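Local coordinates for tail spike protein (Acinetobacter phage vB_AbaP_AS12, PDB 6EU4), which probably recognises and degrades the capsular polysaccharide of Acinetobacter baumannii for its phage, at residues S251-I256 with G282-D287; L338-S343 with S377-K382; V345-F350 with G386-A391; A407-G412 with A449-Y454; E428-S433 with V443-N448. One frame throughout, in Å; residues are numbered along the deposited sequence.

In the fold
All five contacts lie in the long parallel beta-helix that forms the middle of each subunit of the trimer. Contact 1 comes first along the chain, joining strands 253-257 and 284-304, and its centre is about 19 Å from that of contact 2. Contacts 2 and 3 alternate along the chain and touch through strands 344-348 and 380-384, which are neighbours. Contact 4 follows, its centre about 10 Å from that of contact 2. Contact 5 falls within the loop that contact 4 spans, about 7 Å away between centres, and meets it where strands 405-409 and 443-445 pair. Contacts 2 and 3 also reach neighbouring subunits, so there the coils are joined both to each other and into the trimer.

Contact 1: S251-I256 with G282-D287; sequences SSRSFI and GLYGWD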
# COMPACT_ATOMS: atom_id res chain seq x y z
N SER A 251 0.10 10.11 -28.34
CA SER A 251 0.47 11.51 -28.51
C SER A 251 -0.39 12.46 -27.69
O SER A 251 0.08 13.55 -27.36
CB SER A 251 0.41 11.91 -29.99
OG SER A 251 -0.94 11.88 -30.46
N SER A 252 -1.62 12.10 -27.32
CA SER A 252 -2.49 12.99 -26.55
C SER A 252 -2.78 12.48 -25.15
O SER A 252 -2.41 13.13 -24.16
CB SER A 252 -3.79 13.24 -27.33
OG SER A 252 -4.64 14.11 -26.61
N ARG A 253 -3.45 11.33 -25.01
CA ARG A 253 -3.76 10.77 -23.68
C ARG A 253 -3.45 9.28 -23.68
O ARG A 253 -3.92 8.55 -24.55
CB ARG A 253 -5.23 11.01 -23.29
CG ARG A 253 -5.61 12.48 -23.16
CD ARG A 253 -7.06 12.66 -22.70
NE ARG A 253 -7.99 12.41 -23.79
CZ ARG A 253 -9.29 12.18 -23.64
NH1 ARG A 253 -9.84 12.16 -22.43
NH2 ARG A 253 -10.06 11.96 -24.70
N SER A 254 -2.65 8.83 -22.70
CA SER A 254 -2.25 7.43 -22.65
C SER A 254 -3.39 6.54 -22.16
O SER A 254 -3.82 5.63 -22.87
CB SER A 254 -1.01 7.26 -21.78
OG SER A 254 0.10 7.93 -22.37
N PHE A 255 -3.89 6.80 -20.95
CA PHE A 255 -4.95 6.00 -20.34
C PHE A 255 -6.15 6.91 -20.05
O PHE A 255 -5.99 7.96 -19.42
CB PHE A 255 -4.48 5.39 -19.01
CG PHE A 255 -3.41 4.34 -19.14
CD1 PHE A 255 -3.74 3.01 -19.32
CD2 PHE A 255 -2.07 4.68 -18.99
CE1 PHE A 255 -2.75 2.03 -19.39
CE2 PHE A 255 -1.08 3.71 -19.07
CZ PHE A 255 -1.42 2.39 -19.26
N ILE A 256 -7.33 6.52 -20.52
CA ILE A 256 -8.57 7.27 -20.31
C ILE A 256 -9.60 6.31 -19.74
O ILE A 256 -9.95 5.32 -20.39
CB ILE A 256 -9.12 7.88 -21.62
CG1 ILE A 256 -8.08 8.77 -22.31
CG2 ILE A 256 -10.42 8.62 -21.35
CD1 ILE A 256 -8.42 8.92 -23.79
N GLY A 282 0.78 14.11 -24.67
CA GLY A 282 0.95 15.55 -24.69
C GLY A 282 -0.14 16.34 -23.98
O GLY A 282 0.03 17.56 -23.82
N LEU A 283 -1.22 15.68 -23.54
CA LEU A 283 -2.33 16.34 -22.86
C LEU A 283 -2.50 15.85 -21.43
O LEU A 283 -2.41 16.66 -20.50
CB LEU A 283 -3.62 16.15 -23.68
CG LEU A 283 -4.91 16.71 -23.07
CD1 LEU A 283 -4.81 18.20 -22.92
CD2 LEU A 283 -6.15 16.36 -23.91
N TYR A 284 -2.78 14.55 -21.22
CA TYR A 284 -2.77 13.92 -19.91
C TYR A 284 -2.11 12.56 -20.03
O TYR A 284 -2.35 11.82 -20.98
CB TYR A 284 -4.18 13.69 -19.35
CG TYR A 284 -4.98 14.93 -19.16
CD1 TYR A 284 -4.64 15.85 -18.17
CD2 TYR A 284 -6.12 15.17 -19.93
CE1 TYR A 284 -5.38 16.98 -17.98
CE2 TYR A 284 -6.86 16.32 -19.75
CZ TYR A 284 -6.48 17.22 -18.77
OH TYR A 284 -7.22 18.35 -18.57
N GLY A 285 -1.34 12.18 -19.01
CA GLY A 285 -0.87 10.81 -18.91
C GLY A 285 -2.03 9.87 -18.60
O GLY A 285 -2.32 8.93 -19.35
N TRP A 286 -2.69 10.14 -17.49
CA TRP A 286 -3.86 9.41 -17.04
C TRP A 286 -5.01 10.38 -16.89
O TRP A 286 -4.86 11.41 -16.22
CB TRP A 286 -3.60 8.74 -15.70
CG TRP A 286 -2.52 7.75 -15.68
CD1 TRP A 286 -1.17 7.98 -15.68
CD2 TRP A 286 -2.68 6.32 -15.62
NE1 TRP A 286 -0.48 6.79 -15.63
CE2 TRP A 286 -1.39 5.76 -15.59
CE3 TRP A 286 -3.79 5.47 -15.58
CZ2 TRP A 286 -1.17 4.38 -15.54
CZ3 TRP A 286 -3.57 4.10 -15.53
CH2 TRP A 286 -2.27 3.58 -15.50
N ASP A 287 -6.12 10.09 -17.55
CA ASP A 287 -7.33 10.90 -17.48
C ASP A 287 -8.39 10.00 -16.85
O ASP A 287 -8.96 9.15 -17.54
CB ASP A 287 -7.73 11.40 -18.87
CG ASP A 287 -8.93 12.32 -18.86
OD1 ASP A 287 -9.67 12.35 -17.84
OD2 ASP A 287 -9.15 13.03 -19.88
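Two successive coils of a parallel beta-helix run side by side here, each turning a corner before it enters a strand. At the corner Ser-252 O takes two backbone donors: Leu-283 N, 2.9 Å away in the carbonyl plane and on a lone pair, and Tyr-284 N at 3.3 Å. Just before it, Gly-282 N meets Ser-251 O at 2.8 Å from above the carbonyl plane. Further along, Phe-255 is bonded through both its N and its O. Phe-255 N gives to Gly-285 O, Phe-255 O receives Asp-287 N at 2.8 Å, and both bonds run nearly along the C=O axis.

This parallel register sets equivalent positions of the two coils against each other, which produces the side-chain stacks for which beta-helices are known. Phe-255 and Trp-286 point the same way and form an offset stack, with Trp-286 CH2 over the centre of the phenyl ring. The phenyl and six-membered ring centroids are 4.0 Å apart and the planes differ by 10°. Phe-273 meets Trp-286 edge-to-face.

On the other face of the strands, a bend at chi3 (-77°) carries Arg-253 NH1 to within 2.8 Å of Asp-287 OD2. That oxygen lies in the guanidinium plane, while NH1 approaches from above the carboxylate. Ile-256 CD1 covers one guanidinium face, and Glu-231 holds NH2 in a second salt bridge.

Contact 2: L338-S343 with S377-K382; sequences LYAEGS and SNSKVK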
# COMPACT_ATOMS: atom_id res chain seq x y z
N LEU A 338 -0.65 16.65 -10.40
CA LEU A 338 -1.92 16.03 -10.12
C LEU A 338 -2.97 17.12 -10.10
O LEU A 338 -2.85 18.11 -9.37
CB LEU A 338 -1.91 15.31 -8.77
CG LEU A 338 -3.29 14.85 -8.27
CD1 LEU A 338 -3.91 13.82 -9.20
CD2 LEU A 338 -3.13 14.28 -6.85
N TYR A 339 -3.99 16.95 -10.94
CA TYR A 339 -5.24 17.67 -10.81
C TYR A 339 -6.25 16.72 -10.16
O TYR A 339 -6.57 15.68 -10.73
CB TYR A 339 -5.75 18.14 -12.17
CG TYR A 339 -7.09 18.82 -12.07
CD1 TYR A 339 -7.16 20.17 -11.79
CD2 TYR A 339 -8.27 18.11 -12.24
CE1 TYR A 339 -8.40 20.82 -11.68
CE2 TYR A 339 -9.51 18.75 -12.14
CZ TYR A 339 -9.56 20.10 -11.84
OH TYR A 339 -10.77 20.74 -11.72
N ALA A 340 -6.74 17.09 -8.97
CA ALA A 340 -7.67 16.26 -8.21
C ALA A 340 -8.91 17.10 -7.93
O ALA A 340 -8.82 18.16 -7.30
CB ALA A 340 -7.07 15.78 -6.90
N GLU A 341 -10.06 16.60 -8.38
CA GLU A 341 -11.35 17.26 -8.22
C GLU A 341 -12.32 16.23 -7.67
O GLU A 341 -12.57 15.21 -8.32
CB GLU A 341 -11.85 17.84 -9.56
CG GLU A 341 -13.22 18.48 -9.47
CD GLU A 341 -13.72 19.01 -10.79
OE1 GLU A 341 -12.94 19.12 -11.77
OE2 GLU A 341 -14.94 19.31 -10.85
N GLY A 342 -12.82 16.46 -6.46
CA GLY A 342 -13.68 15.49 -5.81
C GLY A 342 -13.07 14.11 -5.64
O GLY A 342 -13.81 13.12 -5.64
N SER A 343 -11.75 14.03 -5.42
CA SER A 343 -11.06 12.74 -5.42
C SER A 343 -10.22 12.57 -4.18
O SER A 343 -9.71 13.53 -3.61
CB SER A 343 -10.16 12.61 -6.65
OG SER A 343 -10.94 12.53 -7.82
N SER A 377 -12.45 20.99 -4.80
CA SER A 377 -13.80 20.41 -4.70
C SER A 377 -13.83 19.14 -3.85
O SER A 377 -14.11 18.03 -4.32
CB SER A 377 -14.34 20.12 -6.10
OG SER A 377 -14.46 21.31 -6.85
N ASN A 378 -13.57 19.31 -2.55
CA ASN A 378 -13.69 18.22 -1.58
C ASN A 378 -12.76 17.05 -1.91
O ASN A 378 -13.09 15.88 -1.65
CB ASN A 378 -15.13 17.75 -1.47
CG ASN A 378 -16.01 18.78 -0.82
OD1 ASN A 378 -15.72 19.24 0.28
ND2 ASN A 378 -17.07 19.18 -1.51
N SER A 379 -11.58 17.35 -2.40
CA SER A 379 -10.57 16.33 -2.59
C SER A 379 -9.79 16.08 -1.30
O SER A 379 -9.80 16.88 -0.36
CB SER A 379 -9.60 16.73 -3.71
OG SER A 379 -10.19 16.58 -4.98
N LYS A 380 -9.12 14.93 -1.26
CA LYS A 380 -8.20 14.60 -0.18
C LYS A 380 -6.96 14.04 -0.86
O LYS A 380 -7.05 13.01 -1.52
CB LYS A 380 -8.73 13.53 0.78
CG LYS A 380 -10.20 13.37 0.89
CD LYS A 380 -10.48 12.08 1.67
CE LYS A 380 -11.91 11.72 1.70
NZ LYS A 380 -12.15 10.46 2.46
N VAL A 381 -5.83 14.72 -0.71
CA VAL A 381 -4.59 14.28 -1.34
C VAL A 381 -3.54 14.20 -0.25
O VAL A 381 -3.34 15.16 0.50
CB VAL A 381 -4.15 15.25 -2.46
CG1 VAL A 381 -2.75 14.95 -2.93
CG2 VAL A 381 -5.11 15.18 -3.64
N LYS A 382 -2.86 13.05 -0.16
CA LYS A 382 -1.82 12.86 0.85
C LYS A 382 -0.55 12.37 0.19
O LYS A 382 -0.58 11.42 -0.60
CB LYS A 382 -2.25 11.84 1.91
CG LYS A 382 -1.15 11.60 2.93
CD LYS A 382 -1.68 10.73 4.04
CE LYS A 382 -0.66 10.56 5.17
NZ LYS A 382 -1.09 9.48 6.14
O HOH W 1 -16.34 20.10 -8.81
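At the edge of the Tyr-339 ring, in its plane, lies Glu-341 OE1, to which Tyr-339 OH donates at 2.7 Å. Seen from the other flat group, the phenol arrives above the carboxylate, 48° out of its plane. Glu-341 reaches this position with its chain extended, CG anti to the backbone N, and a water donates to Glu-341 OE2 from 2.6 Å away. The same water is hydrogen-bonded to Ser-377 OG, so it bridges the two segments.

Two direct hydrogen bonds follow, the first to Ser-379 OG, which sits in the bend at Gly-342 and Ser-343. Ser-343 N points straight at Ser-379 OG, 3.0 Å away with an angle of 178° at the hydrogen. Because Ser-379 OG is also hydrogen-bonded to Val-376 O, the hydroxyl joins two backbone groups and its rotation is fixed. In the second, Lys-380 N gives to Ser-343 O at 2.8 Å, in the carbonyl plane. Gly-342 turns the chain at positive phi, which suits glycine, and its CA lies 3.0 Å from Ser-377 O in a CA-H...O contact.

Deeper in, the contact is apolar. Val-381 CG2 meets Leu-338 CD2 tip to tip at 3.9 Å and also rests against the Ala-340 methyl.

Lys-380 leads outward to Glu-344 and to Glu-420 and Thr-422 of the second subunit. In the beta-helix, strand 336-341 lies between strands 311-318 and 371-376, while strand 380-384 lies between 344-348 and 414-417, so the contact runs across a corner, from one face of one coil to the adjoining face of the next.

Contact 3: V345-F350 with G386-A391; sequences VNISNF and GSFGFA
A single backbone hydrogen bond joins the segments: Ser-387 N donates to Phe-350 O at 2.9 Å, from 39° above the carbonyl plane. Gly-386 CA also approaches Phe-350 O, at 3.2 Å, in a CA-H...O contact. The CA atoms come closest at Asn-349 and Gly-386, 3.8 Å apart. Both residues have positive phi, and a CB on Gly-386 would crowd Phe-350 N and the preceding carbonyl oxygen.

Aromatic contact follows. The rings of Phe-350 and Phe-388 are almost parallel, their planes 2° apart, yet they are slid so far past each other (centroids 5.5 Å) that they scarcely overlap. Their side chains cross at about a right angle. Phe-350 has CG anti to the backbone N (chi1 -155°), and Phe-388 has CG anti to its carbonyl carbon. The touching is done by the tip of Phe-388: Phe-388 CZ lies 3.6 Å from Phe-350 CB, and Phe-388 CE2 lies 3.7 Å from Phe-350 CD2.

Here the beta-helix turns from strand 344-348 to strand 351-355 on one coil and from 380-384 to 387-390 on the next, so the contact fills the inside of a corner. Phe-337 adds an edge-to-face partner for Phe-350.

Aliphatic packing is slight: Ile-347 CG2 comes to the edge of the Phe-388 ring, 4.2 Å from Phe-388 CZ. Beyond it, an inverse gamma turn at Gly-389 folds the chain so that Phe-388 CB sits over one face of Phe-390.

Polar links also run to the third subunit, where Asn-321 and Thr-323 hold the Asn-349 amide and Glu-344 takes Gly-386 N.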
# COMPACT_ATOMS: atom_id res chain seq x y z
N VAL A 345 -6.74 10.76 -3.18
CA VAL A 345 -5.53 10.20 -3.79
C VAL A 345 -4.46 10.09 -2.71
O VAL A 345 -4.07 11.10 -2.10
CB VAL A 345 -5.05 11.05 -4.97
CG1 VAL A 345 -3.94 10.34 -5.73
CG2 VAL A 345 -6.21 11.39 -5.93
N ASN A 346 -4.01 8.88 -2.45
CA ASN A 346 -2.90 8.63 -1.54
C ASN A 346 -1.71 8.26 -2.39
O ASN A 346 -1.74 7.24 -3.09
CB ASN A 346 -3.22 7.51 -0.56
CG ASN A 346 -2.14 7.34 0.49
OD1 ASN A 346 -1.07 7.95 0.41
ND2 ASN A 346 -2.45 6.57 1.51
N ILE A 347 -0.67 9.08 -2.36
CA ILE A 347 0.53 8.87 -3.16
C ILE A 347 1.63 8.47 -2.18
O ILE A 347 2.13 9.31 -1.42
CB ILE A 347 0.92 10.13 -3.95
CG1 ILE A 347 -0.27 10.60 -4.82
CG2 ILE A 347 2.12 9.86 -4.79
CD1 ILE A 347 0.00 11.82 -5.64
N SER A 348 2.00 7.19 -2.17
CA SER A 348 2.91 6.65 -1.16
C SER A 348 4.24 6.28 -1.80
O SER A 348 4.28 5.47 -2.74
CB SER A 348 2.29 5.43 -0.45
OG SER A 348 2.31 4.27 -1.26
N ASN A 349 5.32 6.87 -1.29
CA ASN A 349 6.68 6.55 -1.73
C ASN A 349 6.85 6.73 -3.24
O ASN A 349 7.47 5.91 -3.91
CB ASN A 349 7.02 5.12 -1.29
CG ASN A 349 8.51 4.87 -1.19
OD1 ASN A 349 9.32 5.73 -1.47
ND2 ASN A 349 8.86 3.65 -0.75
N PHE A 350 6.32 7.83 -3.76
CA PHE A 350 6.55 8.21 -5.15
C PHE A 350 8.02 8.53 -5.38
O PHE A 350 8.77 8.87 -4.46
CB PHE A 350 5.68 9.42 -5.53
CG PHE A 350 5.40 9.53 -7.00
CD1 PHE A 350 4.35 8.82 -7.55
CD2 PHE A 350 6.18 10.33 -7.83
CE1 PHE A 350 4.07 8.87 -8.90
CE2 PHE A 350 5.90 10.40 -9.19
CZ PHE A 350 4.86 9.68 -9.73
N GLY A 386 7.85 9.76 -0.22
CA GLY A 386 8.10 10.08 -1.61
C GLY A 386 9.17 11.15 -1.78
O GLY A 386 9.57 11.86 -0.84
N SER A 387 9.62 11.23 -3.02
CA SER A 387 10.60 12.22 -3.45
C SER A 387 10.09 12.81 -4.76
O SER A 387 9.77 12.08 -5.70
CB SER A 387 11.99 11.61 -3.63
OG SER A 387 12.00 10.66 -4.67
N PHE A 388 10.00 14.13 -4.81
CA PHE A 388 9.39 14.84 -5.95
C PHE A 388 10.37 15.83 -6.54
O PHE A 388 10.67 16.87 -5.93
CB PHE A 388 8.11 15.53 -5.52
CG PHE A 388 7.03 14.57 -5.10
CD1 PHE A 388 6.95 14.13 -3.78
CD2 PHE A 388 6.14 14.06 -6.04
CE1 PHE A 388 5.96 13.25 -3.40
CE2 PHE A 388 5.17 13.16 -5.67
CZ PHE A 388 5.08 12.74 -4.35
N GLY A 389 10.83 15.51 -7.75
CA GLY A 389 11.87 16.26 -8.42
C GLY A 389 11.36 17.49 -9.14
O GLY A 389 11.67 17.70 -10.31
N PHE A 390 10.59 18.34 -8.43
CA PHE A 390 10.16 19.61 -8.99
C PHE A 390 11.39 20.51 -9.11
O PHE A 390 12.05 20.79 -8.11
CB PHE A 390 9.11 20.26 -8.09
CG PHE A 390 7.89 19.39 -7.84
CD1 PHE A 390 7.27 18.72 -8.88
CD2 PHE A 390 7.38 19.26 -6.57
CE1 PHE A 390 6.16 17.91 -8.65
CE2 PHE A 390 6.28 18.48 -6.32
CZ PHE A 390 5.67 17.79 -7.34
N ALA A 391 11.73 20.93 -10.34
CA ALA A 391 13.05 21.51 -10.58
C ALA A 391 13.20 22.89 -9.97
O ALA A 391 14.33 23.28 -9.64
CB ALA A 391 13.33 21.57 -12.08

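Contact 4: A407-G412 with A449-Y454; sequences AYVEGG and ASVDAY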
# COMPACT_ATOMS: atom_id res chain seq x y z
N ALA A 407 1.26 23.52 -4.15
CA ALA A 407 -0.13 23.09 -4.06
C ALA A 407 -1.07 24.27 -3.91
O ALA A 407 -0.72 25.30 -3.32
CB ALA A 407 -0.34 22.15 -2.88
N TYR A 408 -2.26 24.10 -4.48
CA TYR A 408 -3.41 24.96 -4.28
C TYR A 408 -4.53 24.08 -3.78
O TYR A 408 -4.83 23.05 -4.39
CB TYR A 408 -3.83 25.64 -5.57
CG TYR A 408 -5.05 26.51 -5.40
CD1 TYR A 408 -5.01 27.62 -4.58
CD2 TYR A 408 -6.23 26.22 -6.06
CE1 TYR A 408 -6.10 28.42 -4.42
CE2 TYR A 408 -7.34 27.04 -5.90
CZ TYR A 408 -7.25 28.14 -5.09
OH TYR A 408 -8.35 28.96 -4.89
N VAL A 409 -5.12 24.47 -2.66
CA VAL A 409 -6.08 23.64 -1.94
C VAL A 409 -7.32 24.48 -1.69
O VAL A 409 -7.24 25.51 -1.01
CB VAL A 409 -5.51 23.10 -0.62
CG1 VAL A 409 -6.38 21.99 -0.08
CG2 VAL A 409 -4.06 22.61 -0.79
N GLU A 410 -8.47 24.04 -2.20
CA GLU A 410 -9.68 24.85 -2.11
C GLU A 410 -10.94 23.99 -2.01
O GLU A 410 -10.92 22.76 -2.18
CB GLU A 410 -9.79 25.80 -3.31
CG GLU A 410 -10.22 25.14 -4.61
CD GLU A 410 -11.73 25.09 -4.80
OE1 GLU A 410 -12.28 23.98 -4.97
OE2 GLU A 410 -12.39 26.15 -4.75
N GLY A 411 -12.06 24.67 -1.74
CA GLY A 411 -13.38 24.07 -1.85
C GLY A 411 -13.61 22.85 -0.97
O GLY A 411 -14.16 21.84 -1.44
N GLY A 412 -13.23 22.94 0.30
CA GLY A 412 -13.41 21.85 1.24
C GLY A 412 -12.36 20.76 1.17
O GLY A 412 -12.49 19.76 1.88
N ALA A 449 -10.64 25.28 3.28
CA ALA A 449 -9.80 24.14 2.96
C ALA A 449 -9.01 23.79 4.21
O ALA A 449 -8.98 24.56 5.18
CB ALA A 449 -8.85 24.45 1.79
N SER A 450 -8.39 22.62 4.17
CA SER A 450 -7.58 22.14 5.28
C SER A 450 -6.22 21.66 4.76
O SER A 450 -6.11 21.12 3.66
CB SER A 450 -8.27 20.99 6.01
OG SER A 450 -9.49 21.44 6.64
N VAL A 451 -5.21 21.85 5.60
CA VAL A 451 -3.85 21.40 5.30
C VAL A 451 -3.23 20.79 6.55
O VAL A 451 -3.50 21.21 7.68
CB VAL A 451 -2.95 22.53 4.77
CG1 VAL A 451 -3.47 23.06 3.43
CG2 VAL A 451 -2.84 23.66 5.78
N ASP A 452 -2.37 19.80 6.32
CA ASP A 452 -1.53 19.20 7.37
C ASP A 452 -0.23 18.88 6.65
O ASP A 452 -0.10 17.82 6.05
CB ASP A 452 -2.17 17.98 8.01
CG ASP A 452 -1.32 17.38 9.12
OD1 ASP A 452 -0.16 17.82 9.29
OD2 ASP A 452 -1.81 16.45 9.80
N ALA A 453 0.70 19.84 6.66
CA ALA A 453 1.82 19.78 5.75
C ALA A 453 3.09 20.26 6.43
O ALA A 453 3.14 21.36 7.00
CB ALA A 453 1.58 20.62 4.50
N TYR A 454 4.13 19.43 6.33
CA TYR A 454 5.46 19.87 6.71
C TYR A 454 6.04 20.80 5.66
O TYR A 454 6.04 20.49 4.46
CB TYR A 454 6.38 18.68 6.93
CG TYR A 454 6.25 18.13 8.31
CD1 TYR A 454 5.23 17.24 8.64
CD2 TYR A 454 7.14 18.50 9.31
CE1 TYR A 454 5.10 16.75 9.92
CE2 TYR A 454 7.03 18.00 10.59
CZ TYR A 454 6.01 17.13 10.89
OH TYR A 454 5.91 16.66 12.18
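Apolar contact carries this meeting of the two segments, and no hydrogen bond runs between them. Val-409 is the hub. With CG1 anti to the backbone N (chi1 -166°), its two methyls spread along the start of the other strand. Val-409 CG1 lies 4.0 Å from Ala-449 CB, while Val-409 CG2 lies 4.3 Å from Val-451 CG1, a looser touch.

Contacts between side chain and backbone fill the space around these methyls. Ala-449 CB points at the first chain and settles 3.4 Å from Val-409 O and 4.0 Å from Glu-410 CA. In return, Val-409 CG1 rests 3.8 Å from Ser-450 O. Phe-415 also touches Val-409.

The polar side chains look elsewhere. Glu-410 is bent at chi1 and chi2 so that OE1 takes the backbone N of Ser-377, on the preceding coil. Ser-450 OG is bonded to Lys-465 N, and Asp-452 forms a salt bridge with Arg-459 and a hydrogen bond with Gln-461. Gly-411 and Gly-412, both at positive phi, lead the first chain round its turn.

Strand 405-409 pairs with 371-376 and 443-445, whereas 450-455 pairs with 414-417, so the small side chains meet across the inside of a corner, an arrangement typical of the parallel beta-helix.

Contact 5: E428-S433 with V443-N448; sequences EEIGIS and VYYTTN
Val-443 O is held by two groups of the neighbouring chain segment: Gly-431 N, 2.9 Å away and nearly along the C=O axis, and Ile-430 CA, a CA-H...O contact at 3.2 Å. The pattern repeats along these parallel strands. Val-443 N gives to Glu-429 O, Tyr-445 N reaches Gly-431 O at 3.2 Å, and Ser-433 N donates to Tyr-445 O at 2.9 Å.

The two tyrosines diverge. Tyr-444 OH donates to Glu-429 OE2 at 2.6 Å, on the carboxylate oxygen's anti lone pair. The carboxylate stands at 86° to the ring, with OE2 at the ring edge. Tyr-445 has CG in the crowded position between N and carbonyl carbon (chi1 59°), which lays its ring beside Gly-431 and Ile-432. Ile-432 N lies over one face, toward the rim, and Ile-432 CG1 comes to 3.5 Å from Tyr-445 CE2. Ile-430 and Val-443 run alongside each other, with CD1 of Ile-430 3.8 Å from CB of Val-443.

Phe-438 stacks on Tyr-444, and Asp-462 binds the Tyr-445 hydroxyl. Strand 443-445 lies between 430-432 and 405-409, while Ile-430 leans on strands 450-455 and 458-462.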
# COMPACT_ATOMS: atom_id res chain seq x y z
N GLU A 428 8.96 27.02 -0.14
CA GLU A 428 9.18 28.41 0.22
C GLU A 428 8.26 28.95 1.29
O GLU A 428 8.71 29.76 2.12
CB GLU A 428 9.08 29.28 -1.03
CG GLU A 428 10.13 28.92 -2.05
CD GLU A 428 10.20 29.91 -3.18
OE1 GLU A 428 10.62 31.07 -2.94
OE2 GLU A 428 9.81 29.53 -4.29
N GLU A 429 6.98 28.59 1.30
CA GLU A 429 6.05 29.18 2.26
C GLU A 429 4.75 28.40 2.21
O GLU A 429 4.52 27.59 1.31
CB GLU A 429 5.80 30.67 1.97
CG GLU A 429 5.13 30.93 0.63
CD GLU A 429 4.98 32.42 0.29
OE1 GLU A 429 5.54 33.26 1.03
OE2 GLU A 429 4.31 32.74 -0.71
N ILE A 430 3.90 28.67 3.19
CA ILE A 430 2.57 28.08 3.26
C ILE A 430 1.64 29.11 3.87
O ILE A 430 2.01 29.80 4.83
CB ILE A 430 2.58 26.75 4.05
CG1 ILE A 430 1.16 26.23 4.27
CG2 ILE A 430 3.31 26.88 5.38
CD1 ILE A 430 1.15 24.74 4.62
N GLY A 431 0.44 29.25 3.31
CA GLY A 431 -0.51 30.17 3.92
C GLY A 431 -1.81 30.27 3.15
O GLY A 431 -1.96 29.77 2.03
N ILE A 432 -2.76 30.96 3.79
CA ILE A 432 -4.05 31.26 3.19
C ILE A 432 -3.85 32.20 2.03
O ILE A 432 -3.09 33.17 2.12
CB ILE A 432 -4.98 31.88 4.25
CG1 ILE A 432 -5.28 30.85 5.33
CG2 ILE A 432 -6.27 32.37 3.60
CD1 ILE A 432 -5.92 31.43 6.56
N SER A 433 -4.56 31.96 0.93
CA SER A 433 -4.43 32.79 -0.25
C SER A 433 -5.77 32.96 -0.95
O SER A 433 -6.53 32.00 -1.09
CB SER A 433 -3.45 32.17 -1.24
OG SER A 433 -3.34 32.97 -2.42
N VAL A 443 2.61 26.24 -0.49
CA VAL A 443 1.31 25.61 -0.28
C VAL A 443 0.30 26.71 0.01
O VAL A 443 0.40 27.39 1.03
CB VAL A 443 1.36 24.60 0.87
CG1 VAL A 443 -0.03 24.01 1.09
CG2 VAL A 443 2.36 23.51 0.56
N TYR A 444 -0.66 26.88 -0.88
CA TYR A 444 -1.64 27.95 -0.78
C TYR A 444 -3.03 27.34 -0.64
O TYR A 444 -3.39 26.47 -1.42
CB TYR A 444 -1.58 28.83 -2.03
CG TYR A 444 -0.19 29.39 -2.18
CD1 TYR A 444 0.26 30.40 -1.31
CD2 TYR A 444 0.70 28.89 -3.11
CE1 TYR A 444 1.55 30.92 -1.41
CE2 TYR A 444 1.98 29.40 -3.22
CZ TYR A 444 2.40 30.40 -2.36
OH TYR A 444 3.69 30.89 -2.48
N TYR A 445 -3.80 27.84 0.32
CA TYR A 445 -5.10 27.23 0.58
C TYR A 445 -6.11 28.30 0.94
O TYR A 445 -5.76 29.39 1.39
CB TYR A 445 -5.01 26.17 1.67
CG TYR A 445 -4.50 26.64 3.02
CD1 TYR A 445 -3.14 26.78 3.27
CD2 TYR A 445 -5.38 26.91 4.06
CE1 TYR A 445 -2.68 27.20 4.49
CE2 TYR A 445 -4.92 27.33 5.30
CZ TYR A 445 -3.56 27.47 5.51
OH TYR A 445 -3.12 27.90 6.73
N THR A 446 -7.39 27.99 0.70
CA THR A 446 -8.44 28.95 1.00
C THR A 446 -8.97 28.77 2.42
O THR A 446 -8.66 27.81 3.12
CB THR A 446 -9.59 28.80 0.00
OG1 THR A 446 -10.19 27.51 0.18
CG2 THR A 446 -9.10 28.93 -1.44
N THR A 447 -9.82 29.72 2.84
CA THR A 447 -10.39 29.63 4.18
C THR A 447 -11.34 28.45 4.33
O THR A 447 -11.69 28.10 5.46
CB THR A 447 -11.12 30.94 4.54
OG1 THR A 447 -12.04 31.28 3.52
CG2 THR A 447 -10.14 32.07 4.69
N ASN A 448 -11.79 27.89 3.21
CA ASN A 448 -12.60 26.69 3.14
C ASN A 448 -11.73 25.57 2.58
O ASN A 448 -11.98 25.06 1.48
CB ASN A 448 -13.83 26.91 2.28
CG ASN A 448 -14.74 25.69 2.22
OD1 ASN A 448 -14.78 24.90 3.15
ND2 ASN A 448 -15.47 25.55 1.13